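PDB 2FYI: HTH-type transcriptional regulator cbl from Escherichia coli K12, which regulates transcription as a LysR-family DNA-binding factor in the sulphate starvation response and may be an accessory regulator within the cys regulon. Local coordinates for the interface of chains A and B. Residues are numbered along the deposited sequence; one frame, centred on the assembly and turned at random. Chains: chain A/B, HTH-type transcriptional regulator cbl.

Contact 1 and contact 2 are neighbouring patches of one two-fold symmetric interface between the cofactor-binding domains of chains A and B; the centres of their C-alpha atoms lie about 8 Å apart. They share A:Leu47, A:Gln49 and B:Gln146, so strand 43-49 of chain A runs through both. Contact 1 sets helix 22-27 against helix 148-155 of chain B, whereas contact 2 pairs strand 43-49 with strand 143-145. Each patch recurs with the chains exchanged. Pairing of this kind is common among LysR regulators and probably reflects the dimer of the intact protein, although the isolated domain alone does not prove it.

Contact 1: the interface of chains A and B. Residues chain A 22, 25-26, 29-30, 47, 49; chain B 145-147, 149-150, 153-154.
Helix 22-27 of chain A packs on helix 148-155 of chain B in this contact between LysR-type cofactor-binding domains, probably part of the dimer interface. A:Gln49 has CG anti to the backbone N (chi1 177°) and stays extended beyond. Its CB lies near the backbone of B:Ala145 and B:Gln146, and CG meets the B:Gln146 side chain, which crosses it obliquely with the amide planes 66° apart. At the tip the amide is gripped at both ends. OE1 accepts a hydrogen bond from the backbone N of B:Gln146 at 2.7 Å, the donor standing above the carbonyl plane; NE2, within its own amide plane, donates almost straight (172° at H) to carboxylate OD1 of B:Asp147 at 3.0 Å, which it meets from above the carboxylate plane. The other oxygen, OD2, accepts one from the backbone N of B:Val150 on its syn lone pair at 3.0 Å, which fixes the carboxylate at the start of the helix. CG2 of B:Val150 packs against OE1 of A:Gln49 and CD2 of the A:His22 ring. A:Arg26, bent at chi2 and chi3, brings its guanidinium edge to hydroxyl OG1 of B:Thr153, with NE at 2.9 Å and NH2 at 3.3 Å. CB of B:Asp149 lies over one guanidinium face, toward its rim, and OD2 forms a long salt bridge with NH1 of A:Arg26 at 3.9 Å. Phenol OH of B:Tyr154 donates to a lone pair of carbonyl O of A:Ala25 at 2.5 Å.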
# COMPACT_ATOMS: atom_id res chain seq x y z
N HIS A 22 1.92 4.74 -3.81
CA HIS A 22 2.01 4.89 -2.37
C HIS A 22 3.15 5.81 -2.01
O HIS A 22 3.02 6.72 -1.16
CB HIS A 22 2.25 3.53 -1.75
CG HIS A 22 2.47 3.57 -0.26
ND1 HIS A 22 3.69 3.87 0.30
CD2 HIS A 22 1.61 3.38 0.76
CE1 HIS A 22 3.57 3.86 1.62
NE2 HIS A 22 2.32 3.56 1.92
N ALA A 25 2.37 9.55 -2.88
CA ALA A 25 1.23 9.97 -2.13
C ALA A 25 1.62 10.28 -0.67
O ALA A 25 1.14 11.26 -0.07
CB ALA A 25 0.18 8.92 -2.22
N ARG A 26 2.51 9.48 -0.10
CA ARG A 26 2.88 9.69 1.28
C ARG A 26 4.02 10.64 1.50
O ARG A 26 4.02 11.39 2.48
CB ARG A 26 3.29 8.37 1.90
CG ARG A 26 2.17 7.42 1.93
CD ARG A 26 2.19 6.65 3.16
NE ARG A 26 1.88 7.46 4.31
CZ ARG A 26 2.20 7.06 5.54
NH1 ARG A 26 2.83 5.90 5.71
NH2 ARG A 26 1.89 7.80 6.59
N LEU A 29 3.99 14.29 -2.32
CA LEU A 29 2.86 15.09 -2.74
C LEU A 29 2.24 15.98 -1.70
O LEU A 29 1.71 17.03 -2.04
CB LEU A 29 1.77 14.22 -3.31
CG LEU A 29 2.06 13.77 -4.72
CD1 LEU A 29 1.15 12.60 -5.03
CD2 LEU A 29 1.83 14.91 -5.68
N PRO A 30 2.25 15.58 -0.42
CA PRO A 30 1.46 16.36 0.50
C PRO A 30 1.85 17.85 0.45
O PRO A 30 0.99 18.73 0.41
CB PRO A 30 1.78 15.71 1.85
CG PRO A 30 2.05 14.32 1.45
CD PRO A 30 2.89 14.45 0.26
N LEU A 47 -7.46 12.20 -5.79
CA LEU A 47 -6.33 11.30 -6.03
C LEU A 47 -6.75 9.87 -6.14
O LEU A 47 -7.58 9.42 -5.36
CB LEU A 47 -5.33 11.34 -4.89
CG LEU A 47 -4.74 12.58 -4.23
CD1 LEU A 47 -3.21 12.31 -4.21
CD2 LEU A 47 -5.09 13.89 -4.96
N GLN A 49 -4.89 6.07 -6.03
CA GLN A 49 -3.65 5.36 -5.81
C GLN A 49 -3.64 4.08 -6.63
O GLN A 49 -4.62 3.36 -6.66
CB GLN A 49 -3.50 4.99 -4.35
CG GLN A 49 -2.26 4.15 -4.03
CD GLN A 49 -2.23 3.75 -2.56
OE1 GLN A 49 -3.16 4.09 -1.80
NE2 GLN A 49 -1.19 3.05 -2.14
N ALA B 145 -7.79 4.95 -2.13
CA ALA B 145 -6.52 4.43 -1.68
C ALA B 145 -6.48 2.95 -1.88
O ALA B 145 -7.55 2.31 -1.91
CB ALA B 145 -6.34 4.75 -0.20
N GLN B 146 -5.27 2.40 -2.00
CA GLN B 146 -5.08 0.94 -1.83
C GLN B 146 -4.60 0.57 -0.45
O GLN B 146 -4.33 -0.60 -0.24
CB GLN B 146 -4.15 0.30 -2.86
CG GLN B 146 -4.24 0.94 -4.22
CD GLN B 146 -3.11 0.51 -5.15
OE1 GLN B 146 -3.34 -0.28 -6.06
NE2 GLN B 146 -1.88 1.02 -4.92
N ASP B 147 -4.47 1.54 0.47
CA ASP B 147 -4.03 1.21 1.85
C ASP B 147 -4.32 2.27 2.90
O ASP B 147 -4.52 3.42 2.59
CB ASP B 147 -2.55 0.81 1.88
CG ASP B 147 -1.62 1.97 1.62
OD1 ASP B 147 -0.90 1.95 0.58
OD2 ASP B 147 -1.58 2.90 2.45
N ASP B 149 -2.61 3.70 5.14
CA ASP B 149 -1.59 4.69 5.45
C ASP B 149 -1.69 5.93 4.60
O ASP B 149 -1.47 7.04 5.08
CB ASP B 149 -0.21 4.04 5.33
CG ASP B 149 0.14 3.25 6.59
OD1 ASP B 149 0.40 1.99 6.52
OD2 ASP B 149 0.08 3.90 7.67
N VAL B 150 -2.00 5.74 3.32
CA VAL B 150 -2.29 6.84 2.43
C VAL B 150 -3.50 7.61 2.96
O VAL B 150 -3.48 8.85 3.03
CB VAL B 150 -2.49 6.36 0.98
CG1 VAL B 150 -2.87 7.48 0.08
CG2 VAL B 150 -1.21 5.72 0.49
N THR B 153 -2.54 9.92 5.83
CA THR B 153 -1.81 11.08 5.38
C THR B 153 -2.76 12.22 4.94
O THR B 153 -2.50 13.40 5.24
CB THR B 153 -0.88 10.70 4.23
OG1 THR B 153 0.10 9.75 4.69
CG2 THR B 153 -0.20 11.94 3.58
N TYR B 154 -3.85 11.90 4.23
CA TYR B 154 -4.66 12.98 3.62
C TYR B 154 -5.77 13.41 4.54
O TYR B 154 -6.29 14.54 4.43
CB TYR B 154 -5.13 12.68 2.18
CG TYR B 154 -3.96 12.75 1.25
CD1 TYR B 154 -3.17 11.63 1.04
CD2 TYR B 154 -3.56 13.95 0.70
CE1 TYR B 154 -2.02 11.68 0.25
CE2 TYR B 154 -2.41 14.02 -0.11
CZ TYR B 154 -1.66 12.87 -0.32
OH TYR B 154 -0.52 12.89 -1.06

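Contact 2: the interface of chains A and B. Residues chain A 47-51, 54; chain B 119, 144, 146.
B:Arg119 starts with CG anti to the carbonyl carbon (chi1 -54°), then bends at chi2 and chi3; A:Glu54 bends at chi2 (146°), and the two side chains meet tip to tip. Guanidinium NH2 of B:Arg119 lies 2.9 Å from carboxylate OE1 of A:Glu54, a salt bridge whose hydrogen-bond component is weak. The carboxylate sits at the guanidinium edge, but the two planes are turned 64° apart, so this is no flat, two-pronged pairing. Carbonyl O of A:Gln49 lies over one guanidinium face toward the rim, where its negative end may favour the positive charge. Within chain A, the backbone N of A:Thr51 donates to OE1 of A:Glu54 at 2.9 Å, approaching from above the carboxylate plane. In return, the backbone N of A:Glu54 reaches hydroxyl OG1 of A:Thr51 at 3.3 Å, a reciprocal pair, the capping box at the start of helix 52-61, that probably helps hold the acid toward chain B. The B:Gln146 side chain extends past A:Gly50, setting its amide carbon CD 3.7 Å from CA of that glycine. Backbone pairing adds further bonds: N of B:Ser144 donates to O of A:Leu47 at 3.0 Å, and N of A:Gln49 donates to O of B:Ser144 at 2.9 Å, both nearly along the C=O axis. B:Ser144 thus bridges in parallel with A:Ile48, joining strand 143-145 of one cofactor-binding domain to strand 43-49 of the other, which leads through A:Gly50 into helix 52-61 of chain A.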
# COMPACT_ATOMS: atom_id res chain seq x y z
N LEU A 47 -7.46 12.20 -5.79
CA LEU A 47 -6.33 11.30 -6.03
C LEU A 47 -6.75 9.87 -6.14
O LEU A 47 -7.58 9.42 -5.36
CB LEU A 47 -5.33 11.34 -4.89
CG LEU A 47 -4.74 12.58 -4.23
CD1 LEU A 47 -3.21 12.31 -4.21
CD2 LEU A 47 -5.09 13.89 -4.96
N ILE A 48 -6.13 9.13 -7.07
CA ILE A 48 -6.30 7.68 -7.16
C ILE A 48 -4.94 7.07 -6.90
O ILE A 48 -3.94 7.51 -7.47
CB ILE A 48 -6.75 7.21 -8.57
CG1 ILE A 48 -7.46 8.34 -9.32
CG2 ILE A 48 -7.57 5.92 -8.48
CD1 ILE A 48 -8.69 7.94 -10.26
N GLN A 49 -4.89 6.07 -6.03
CA GLN A 49 -3.65 5.36 -5.81
C GLN A 49 -3.64 4.08 -6.63
O GLN A 49 -4.62 3.36 -6.66
CB GLN A 49 -3.50 4.99 -4.35
CG GLN A 49 -2.26 4.15 -4.03
CD GLN A 49 -2.23 3.75 -2.56
OE1 GLN A 49 -3.16 4.09 -1.80
NE2 GLN A 49 -1.19 3.05 -2.14
N GLY A 50 -2.52 3.79 -7.28
CA GLY A 50 -2.48 2.59 -8.08
C GLY A 50 -1.07 2.20 -8.42
O GLY A 50 -0.15 2.88 -8.01
N THR A 51 -0.93 1.09 -9.15
CA THR A 51 0.37 0.61 -9.64
C THR A 51 0.77 1.40 -10.88
O THR A 51 -0.08 1.97 -11.56
CB THR A 51 0.30 -0.87 -10.07
OG1 THR A 51 -0.39 -0.98 -11.33
CG2 THR A 51 -0.39 -1.73 -9.02
N GLU A 54 -1.35 0.71 -13.95
CA GLU A 54 -2.67 1.32 -13.81
C GLU A 54 -2.64 2.80 -14.12
O GLU A 54 -3.53 3.35 -14.76
CB GLU A 54 -3.13 1.20 -12.37
CG GLU A 54 -4.17 0.15 -12.14
CD GLU A 54 -4.04 -0.53 -10.79
OE1 GLU A 54 -3.51 0.08 -9.81
OE2 GLU A 54 -4.46 -1.69 -10.74
N ARG B 119 -10.26 1.91 -2.70
CA ARG B 119 -10.78 1.56 -4.03
C ARG B 119 -11.81 0.48 -3.97
O ARG B 119 -11.89 -0.27 -3.00
CB ARG B 119 -9.65 0.97 -4.85
CG ARG B 119 -8.51 1.88 -4.88
CD ARG B 119 -8.02 2.07 -6.28
NE ARG B 119 -7.13 0.98 -6.66
CZ ARG B 119 -6.69 0.85 -7.89
NH1 ARG B 119 -7.10 1.71 -8.80
NH2 ARG B 119 -5.88 -0.12 -8.21
N SER B 144 -9.16 7.60 -3.60
CA SER B 144 -9.27 6.14 -3.59
C SER B 144 -7.93 5.53 -3.32
O SER B 144 -7.03 5.58 -4.16
CB SER B 144 -9.75 5.62 -4.93
OG SER B 144 -11.09 6.01 -5.13
N GLN B 146 -5.27 2.40 -2.00
CA GLN B 146 -5.08 0.94 -1.83
C GLN B 146 -4.60 0.57 -0.45
O GLN B 146 -4.33 -0.60 -0.24
CB GLN B 146 -4.15 0.30 -2.86
CG GLN B 146 -4.24 0.94 -4.22
CD GLN B 146 -3.11 0.51 -5.15
OE1 GLN B 146 -3.34 -0.28 -6.06
NE2 GLN B 146 -1.88 1.02 -4.92